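Local coordinates for telomerase reverse transcriptase (Candida albicans SC5314, PDB 6ZDQ), which probably extends chromosome ends by reverse-transcribing a template within the telomerase RNA, adding telomeric DNA repeats, at residues Q223-I235 and R429-D441. Sequence-based numbering, arbitrary orientation.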
ATOM      1  N   GLN A 223      18.133 -11.889  24.316  1.00150.08           N
ATOM      2  CA  GLN A 223      17.438 -10.617  24.480  1.00145.72           C
ATOM      3  C   GLN A 223      18.358  -9.536  25.033  1.00155.19           C
ATOM      4  O   GLN A 223      18.128  -8.345  24.793  1.00163.48           O
ATOM      5  CB  GLN A 223      16.222 -10.812  25.391  1.00155.83           C
ATOM      6  CG  GLN A 223      15.186  -9.703  25.333  1.00137.92           C
ATOM      7  CD  GLN A 223      13.909 -10.065  26.073  1.00137.10           C
ATOM      8  OE1 GLN A 223      13.783 -11.164  26.614  1.00121.48           O
ATOM      9  NE2 GLN A 223      12.953  -9.141  26.097  1.00129.63           N
ATOM     10  N   ARG A 224      19.401  -9.924  25.771  1.00161.84           N
ATOM     11  CA  ARG A 224      20.321  -8.952  26.350  1.00168.24           C
ATOM     12  C   ARG A 224      21.253  -8.320  25.320  1.00178.05           C
ATOM     13  O   ARG A 224      21.979  -7.381  25.667  1.00177.19           O
ATOM     14  CB  ARG A 224      21.156  -9.600  27.454  1.00172.60           C
ATOM     15  CG  ARG A 224      22.240 -10.535  26.945  1.00172.35           C
ATOM     16  CD  ARG A 224      23.361 -10.674  27.961  1.00178.75           C
ATOM     17  NE  ARG A 224      23.900  -9.373  28.352  1.00205.85           N
ATOM     18  CZ  ARG A 224      24.836  -8.715  27.674  1.00198.31           C
ATOM     19  NH1 ARG A 224      25.345  -9.235  26.565  1.00186.96           N
ATOM     20  NH2 ARG A 224      25.266  -7.537  28.107  1.00182.44           N
ATOM     21  N   GLU A 225      21.260  -8.804  24.082  1.00162.49           N
ATOM     22  CA  GLU A 225      22.112  -8.261  23.036  1.00153.10           C
ATOM     23  C   GLU A 225      21.336  -7.255  22.195  1.00152.23           C
ATOM     24  O   GLU A 225      20.136  -7.412  21.958  1.00149.00           O
ATOM     25  CB  GLU A 225      22.657  -9.375  22.138  1.00136.26           C
ATOM     26  CG  GLU A 225      23.447 -10.447  22.871  1.00156.22           C
ATOM     27  CD  GLU A 225      23.989 -11.516  21.938  1.00145.01           C
ATOM     28  OE1 GLU A 225      23.874 -11.349  20.705  1.00133.14           O
ATOM     29  OE2 GLU A 225      24.527 -12.525  22.440  1.00136.99           O
ATOM     30  N   GLN A 226      22.036  -6.216  21.744  1.00154.31           N
ATOM     31  CA  GLN A 226      21.430  -5.178  20.914  1.00157.69           C
ATOM     32  C   GLN A 226      21.585  -5.581  19.452  1.00141.73           C
ATOM     33  O   GLN A 226      22.666  -5.461  18.867  1.00138.77           O
ATOM     34  CB  GLN A 226      22.053  -3.817  21.201  1.00161.92           C
ATOM     35  CG  GLN A 226      23.564  -3.825  21.355  1.00145.30           C
ATOM     36  CD  GLN A 226      24.115  -2.440  21.618  1.00164.42           C
ATOM     37  OE1 GLN A 226      23.370  -1.460  21.634  1.00154.57           O
ATOM     38  NE2 GLN A 226      25.423  -2.351  21.826  1.00158.97           N
ATOM     39  N   LEU A 227      20.502  -6.068  18.866  1.00124.72           N
ATOM     40  CA  LEU A 227      20.436  -6.532  17.492  1.00123.20           C
ATOM     41  C   LEU A 227      19.178  -5.984  16.854  1.00120.28           C
ATOM     42  O   LEU A 227      18.239  -5.578  17.556  1.00126.51           O
ATOM     43  CB  LEU A 227      20.427  -8.067  17.429  1.00129.10           C
ATOM     44  CG  LEU A 227      21.618  -8.795  18.047  1.00125.61           C
ATOM     45  CD1 LEU A 227      21.412 -10.297  17.974  1.00124.95           C
ATOM     46  CD2 LEU A 227      22.904  -8.390  17.345  1.00127.84           C
ATOM     47  N   PRO A 228      19.112  -5.936  15.523  1.00119.59           N
ATOM     48  CA  PRO A 228      17.867  -5.532  14.862  1.00122.39           C
ATOM     49  C   PRO A 228      16.727  -6.464  15.252  1.00117.67           C
ATOM     50  O   PRO A 228      16.828  -7.685  15.119  1.00139.61           O
ATOM     51  CB  PRO A 228      18.202  -5.637  13.372  1.00139.36           C
ATOM     52  CG  PRO A 228      19.686  -5.487  13.313  1.00144.74           C
ATOM     53  CD  PRO A 228      20.208  -6.142  14.556  1.00120.93           C
ATOM     54  N   CYS A 229      15.637  -5.876  15.738  1.00116.28           N
ATOM     55  CA  CYS A 229      14.527  -6.643  16.284  1.00127.71           C
ATOM     56  C   CYS A 229      13.234  -6.255  15.583  1.00108.27           C
ATOM     57  O   CYS A 229      12.893  -5.069  15.513  1.00130.32           O
ATOM     58  CB  CYS A 229      14.397  -6.424  17.794  1.00111.63           C
ATOM     59  SG  CYS A 229      13.296  -7.596  18.614  1.00160.91           S
ATOM     60  N   GLY A 230      12.520  -7.254  15.072  1.00129.02           N
ATOM     61  CA  GLY A 230      11.231  -7.027  14.452  1.00123.01           C
ATOM     62  C   GLY A 230      10.129  -7.846  15.093  1.00138.43           C
ATOM     63  O   GLY A 230      10.355  -8.508  16.110  1.00151.65           O
ATOM     64  N   LYS A 231       8.932  -7.814  14.509  1.00143.30           N
ATOM     65  CA  LYS A 231       7.779  -8.536  15.035  1.00115.07           C
ATOM     66  C   LYS A 231       7.171  -9.358  13.908  1.00107.19           C
ATOM     67  O   LYS A 231       6.715  -8.799  12.905  1.00120.06           O
ATOM     68  CB  LYS A 231       6.749  -7.570  15.630  1.00112.09           C
ATOM     69  CG  LYS A 231       6.001  -8.118  16.839  1.00127.53           C
ATOM     70  CD  LYS A 231       5.543  -6.998  17.769  1.00123.10           C
ATOM     71  CE  LYS A 231       4.395  -6.196  17.175  1.00120.57           C
ATOM     72  NZ  LYS A 231       3.124  -6.974  17.159  1.00128.72           N
ATOM     73  N   ILE A 232       7.176 -10.680  14.068  1.00102.05           N
ATOM     74  CA  ILE A 232       6.686 -11.572  13.024  1.00127.02           C
ATOM     75  C   ILE A 232       5.168 -11.469  12.938  1.00107.74           C
ATOM     76  O   ILE A 232       4.460 -11.668  13.933  1.00100.37           O
ATOM     77  CB  ILE A 232       7.134 -13.016  13.284  1.00120.42           C
ATOM     78  CG1 ILE A 232       8.662 -13.099  13.287  1.00113.55           C
ATOM     79  CG2 ILE A 232       6.545 -13.956  12.241  1.00100.03           C
ATOM     80  CD1 ILE A 232       9.199 -14.494  13.509  1.00111.25           C
ATOM     81  N   LYS A 233       4.664 -11.151  11.748  1.00 98.53           N
ATOM     82  CA  LYS A 233       3.236 -11.075  11.484  1.00104.22           C
ATOM     83  C   LYS A 233       2.921 -11.799  10.181  1.00111.15           C
ATOM     84  O   LYS A 233       3.806 -12.060   9.362  1.00119.88           O
ATOM     85  CB  LYS A 233       2.756  -9.617  11.419  1.00106.81           C
ATOM     86  CG  LYS A 233       2.920  -8.854  12.726  1.00101.19           C
ATOM     87  CD  LYS A 233       2.409  -7.426  12.604  1.00131.62           C
ATOM     88  CE  LYS A 233       2.560  -6.667  13.916  1.00137.71           C
ATOM     89  NZ  LYS A 233       2.101  -5.253  13.810  1.00131.15           N
ATOM     90  N   LEU A 234       1.644 -12.128   9.997  1.00 94.45           N
ATOM     91  CA  LEU A 234       1.181 -12.880   8.839  1.00 97.83           C
ATOM     92  C   LEU A 234       0.277 -12.020   7.963  1.00107.28           C
ATOM     93  O   LEU A 234      -0.565 -11.269   8.469  1.00 92.80           O
ATOM     94  CB  LEU A 234       0.435 -14.147   9.269  1.00109.44           C
ATOM     95  CG  LEU A 234       1.274 -15.230   9.951  1.00 96.59           C
ATOM     96  CD1 LEU A 234       0.397 -16.385  10.396  1.00 97.03           C
ATOM     97  CD2 LEU A 234       2.372 -15.719   9.020  1.00114.52           C
ATOM     98  N   ILE A 235       0.456 -12.139   6.650  1.00 95.04           N
ATOM     99  CA  ILE A 235      -0.347 -11.417   5.664  1.00103.40           C
ATOM    100  C   ILE A 235      -0.883 -12.408   4.633  1.00103.97           C
ATOM    101  O   ILE A 235      -0.097 -12.984   3.866  1.00134.00           O
ATOM    102  CB  ILE A 235       0.468 -10.305   4.983  1.00 95.21           C
ATOM    103  CG1 ILE A 235       0.996  -9.310   6.018  1.00 94.40           C
ATOM    104  CG2 ILE A 235      -0.376  -9.586   3.947  1.00 95.21           C
ATOM    105  CD1 ILE A 235      -0.090  -8.525   6.721  1.00 92.78           C
ATOM    106  N   ARG A 429      25.389  -6.753   6.821  1.00135.87           N
ATOM    107  CA  ARG A 429      25.305  -8.096   7.384  1.00135.96           C
ATOM    108  C   ARG A 429      24.455  -8.121   8.648  1.00122.43           C
ATOM    109  O   ARG A 429      23.818  -9.138   8.945  1.00124.83           O
ATOM    110  CB  ARG A 429      26.704  -8.647   7.669  1.00121.38           C
ATOM    111  CG  ARG A 429      27.528  -7.809   8.626  1.00135.66           C
ATOM    112  CD  ARG A 429      28.569  -8.659   9.332  1.00150.00           C
ATOM    113  NE  ARG A 429      27.951  -9.738  10.098  1.00151.92           N
ATOM    114  CZ  ARG A 429      27.505  -9.610  11.344  1.00151.57           C
ATOM    115  NH1 ARG A 429      27.611  -8.446  11.971  1.00150.27           N
ATOM    116  NH2 ARG A 429      26.953 -10.644  11.963  1.00121.71           N
ATOM    117  N   SER A 430      24.440  -7.022   9.407  1.00138.17           N
ATOM    118  CA  SER A 430      23.571  -6.943  10.577  1.00133.56           C
ATOM    119  C   SER A 430      22.104  -7.058  10.179  1.00123.70           C
ATOM    120  O   SER A 430      21.327  -7.758  10.838  1.00124.31           O
ATOM    121  CB  SER A 430      23.824  -5.637  11.330  1.00130.52           C
ATOM    122  OG  SER A 430      22.948  -5.504  12.436  1.00123.41           O
ATOM    123  N   GLN A 431      21.711  -6.376   9.102  1.00135.44           N
ATOM    124  CA  GLN A 431      20.351  -6.467   8.582  1.00131.93           C
ATOM    125  C   GLN A 431      20.059  -7.808   7.923  1.00125.26           C
ATOM    126  O   GLN A 431      18.890  -8.100   7.648  1.00126.33           O
ATOM    127  CB  GLN A 431      20.091  -5.334   7.585  1.00127.69           C
ATOM    128  CG  GLN A 431      20.121  -3.942   8.197  1.00125.15           C
ATOM    129  CD  GLN A 431      18.922  -3.668   9.082  1.00126.23           C
ATOM    130  OE1 GLN A 431      17.777  -3.846   8.668  1.00127.36           O
ATOM    131  NE2 GLN A 431      19.180  -3.233  10.310  1.00126.04           N
ATOM    132  N   ILE A 432      21.083  -8.611   7.632  1.00124.47           N
ATOM    133  CA  ILE A 432      20.894  -9.905   6.987  1.00124.72           C
ATOM    134  C   ILE A 432      20.805 -11.010   8.032  1.00124.78           C
ATOM    135  O   ILE A 432      19.829 -11.770   8.069  1.00125.63           O
ATOM    136  CB  ILE A 432      22.026 -10.190   5.983  1.00123.99           C
ATOM    137  CG1 ILE A 432      21.975  -9.194   4.824  1.00124.12           C
ATOM    138  CG2 ILE A 432      21.938 -11.618   5.470  1.00124.22           C
ATOM    139  CD1 ILE A 432      23.163  -9.283   3.892  1.00123.48           C
ATOM    140  N   TYR A 433      21.822 -11.106   8.888  1.00108.69           N
ATOM    141  CA  TYR A 433      21.950 -12.215   9.830  1.00119.05           C
ATOM    142  C   TYR A 433      21.359 -11.890  11.202  1.00125.48           C
ATOM    143  O   TYR A 433      20.485 -12.610  11.695  1.00137.49           O
ATOM    144  CB  TYR A 433      23.424 -12.613   9.963  1.00103.01           C
ATOM    145  CG  TYR A 433      24.050 -13.108   8.678  1.00102.79           C
ATOM    146  CD1 TYR A 433      23.993 -14.451   8.330  1.00124.71           C
ATOM    147  CD2 TYR A 433      24.702 -12.236   7.817  1.00116.09           C
ATOM    148  CE1 TYR A 433      24.566 -14.913   7.159  1.00112.80           C
ATOM    149  CE2 TYR A 433      25.277 -12.688   6.641  1.00104.41           C
ATOM    150  CZ  TYR A 433      25.206 -14.027   6.317  1.00123.71           C
ATOM    151  OH  TYR A 433      25.775 -14.484   5.150  1.00109.68           O
ATOM    152  N   ASP A 434      21.827 -10.806  11.823  1.00129.87           N
ATOM    153  CA  ASP A 434      21.536 -10.519  13.225  1.00129.89           C
ATOM    154  C   ASP A 434      20.074 -10.188  13.497  1.00135.47           C
ATOM    155  O   ASP A 434      19.692 -10.110  14.670  1.00137.74           O
ATOM    156  CB  ASP A 434      22.418  -9.369  13.714  1.00122.42           C
ATOM    157  CG  ASP A 434      23.890  -9.720  13.706  1.00128.63           C
ATOM    158  OD1 ASP A 434      24.460  -9.866  12.606  1.00140.64           O
ATOM    159  OD2 ASP A 434      24.477  -9.858  14.801  1.00132.50           O
ATOM    160  N   VAL A 435      19.254  -9.977  12.464  1.00130.00           N
ATOM    161  CA  VAL A 435      17.858  -9.609  12.685  1.00114.19           C
ATOM    162  C   VAL A 435      17.131 -10.734  13.406  1.00123.87           C
ATOM    163  O   VAL A 435      17.246 -11.910  13.038  1.00133.19           O
ATOM    164  CB  VAL A 435      17.180  -9.263  11.351  1.00 99.97           C
ATOM    165  CG1 VAL A 435      15.712  -8.939  11.574  1.00108.27           C
ATOM    166  CG2 VAL A 435      17.886  -8.093  10.695  1.00129.49           C
ATOM    167  N   VAL A 436      16.372 -10.374  14.441  1.00111.14           N
ATOM    168  CA  VAL A 436      15.636 -11.325  15.268  1.00111.23           C
ATOM    169  C   VAL A 436      14.182 -10.878  15.339  1.00110.57           C
ATOM    170  O   VAL A 436      13.903  -9.698  15.576  1.00115.09           O
ATOM    171  CB  VAL A 436      16.228 -11.436  16.687  1.00106.18           C
ATOM    172  CG1 VAL A 436      15.547 -12.554  17.462  1.00122.77           C
ATOM    173  CG2 VAL A 436      17.735 -11.648  16.642  1.00126.73           C
ATOM    174  N   GLY A 437      13.261 -11.818  15.135  1.00106.31           N
ATOM    175  CA  GLY A 437      11.837 -11.553  15.223  1.00122.65           C
ATOM    176  C   GLY A 437      11.234 -12.236  16.435  1.00115.39           C
ATOM    177  O   GLY A 437      11.653 -13.331  16.817  1.00112.40           O
ATOM    178  N   SER A 438      10.247 -11.585  17.042  1.00104.63           N
ATOM    179  CA  SER A 438       9.609 -12.086  18.250  1.00105.92           C
ATOM    180  C   SER A 438       8.252 -12.700  17.929  1.00126.72           C
ATOM    181  O   SER A 438       7.548 -12.260  17.016  1.00122.40           O
ATOM    182  CB  SER A 438       9.437 -10.968  19.281  1.00106.54           C
ATOM    183  OG  SER A 438       8.483 -10.014  18.849  1.00120.95           O
ATOM    184  N   VAL A 439       7.888 -13.723  18.702  1.00133.61           N
ATOM    185  CA  VAL A 439       6.599 -14.395  18.577  1.00124.48           C
ATOM    186  C   VAL A 439       6.050 -14.620  19.979  1.00119.20           C
ATOM    187  O   VAL A 439       6.652 -15.350  20.773  1.00131.41           O
ATOM    188  CB  VAL A 439       6.704 -15.735  17.827  1.00123.93           C
ATOM    189  CG1 VAL A 439       5.369 -16.464  17.861  1.00112.44           C
ATOM    190  CG2 VAL A 439       7.153 -15.512  16.392  1.00106.07           C
ATOM    191  N   LYS A 440       4.914 -13.999  20.282  1.00122.25           N
ATOM    192  CA  LYS A 440       4.265 -14.155  21.577  1.00128.27           C
ATOM    193  C   LYS A 440       3.340 -15.365  21.531  1.00141.33           C
ATOM    194  O   LYS A 440       2.424 -15.422  20.702  1.00136.21           O
ATOM    195  CB  LYS A 440       3.490 -12.891  21.948  1.00113.92           C
ATOM    196  CG  LYS A 440       4.352 -11.640  22.035  1.00140.69           C
ATOM    197  CD  LYS A 440       3.510 -10.401  22.294  1.00134.99           C
ATOM    198  CE  LYS A 440       4.364  -9.142  22.281  1.00157.32           C
ATOM    199  NZ  LYS A 440       3.538  -7.911  22.436  1.00162.57           N
ATOM    200  N   ASP A 441       3.575 -16.328  22.420  1.00152.99           N
ATOM    201  CA  ASP A 441       2.775 -17.541  22.452  1.00152.26           C
ATOM    202  C   ASP A 441       1.436 -17.266  23.136  1.00141.75           C
ATOM    203  O   ASP A 441       1.115 -16.130  23.501  1.00124.16           O
ATOM    204  CB  ASP A 441       3.542 -18.668  23.144  1.00138.32           C
ATOM    205  CG  ASP A 441       3.595 -18.507  24.654  1.00150.72           C
ATOM    206  OD1 ASP A 441       3.600 -17.357  25.138  1.00157.34           O
ATOM    207  OD2 ASP A 441       3.630 -19.538  25.359  1.00161.05           O
TER
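In a mixed five-stranded sheet consistent with the fingers subdomain of reverse transcriptases, strand 229-235 pairs in parallel with strand 436-440, with Cys229 beside Val436, Gly230 beside Gly437 and Lys231 beside Ser438. The ladder starts where Val436 N donates to Pro228 O (2.8 Å). Gly230 then bonds both ways: its N donates to Val436 O at 2.9 Å and its O accepts from Ser438 N. The last rung, Ile232 N to Ser438 O, is weak at 3.4 Å, in keeping with two strand directions that diverge by 50°. Gly437 has no side chain, and Ile232 CG1 lies directly against its CA at 4.0 Å. With CG1 anti to the carbonyl carbon (chi1 -61°), Ile232 extends CD1 to Val439 CG2, 3.7 Å away; Tyr203 of helix 196-214 also touches Val439.

Before the strand begins, the ring of Pro228 rests on the end of helix 421-434. Its CG meets Ser430 OG at 3.4 Å, its CB meets Val435 CG2, and the bent chain of Gln431 brings NE2 toward the same ring. Leu227 crosses Asp434 at about a right angle, its CD2 against OD2, while the other carboxylate oxygen, OD1, forms a salt bridge with Arg429 NH2 (2.7 Å). Strand 241-247 pairs with 229-235 and strand 446-451 with 436-440, both antiparallel. Two interior strands far apart in sequence, the second entered from helix 421-434 by way of Val435, thus form the one parallel pair of an otherwise antiparallel sheet, an arrangement consistent with the beta sheet of the reverse transcriptase fingers.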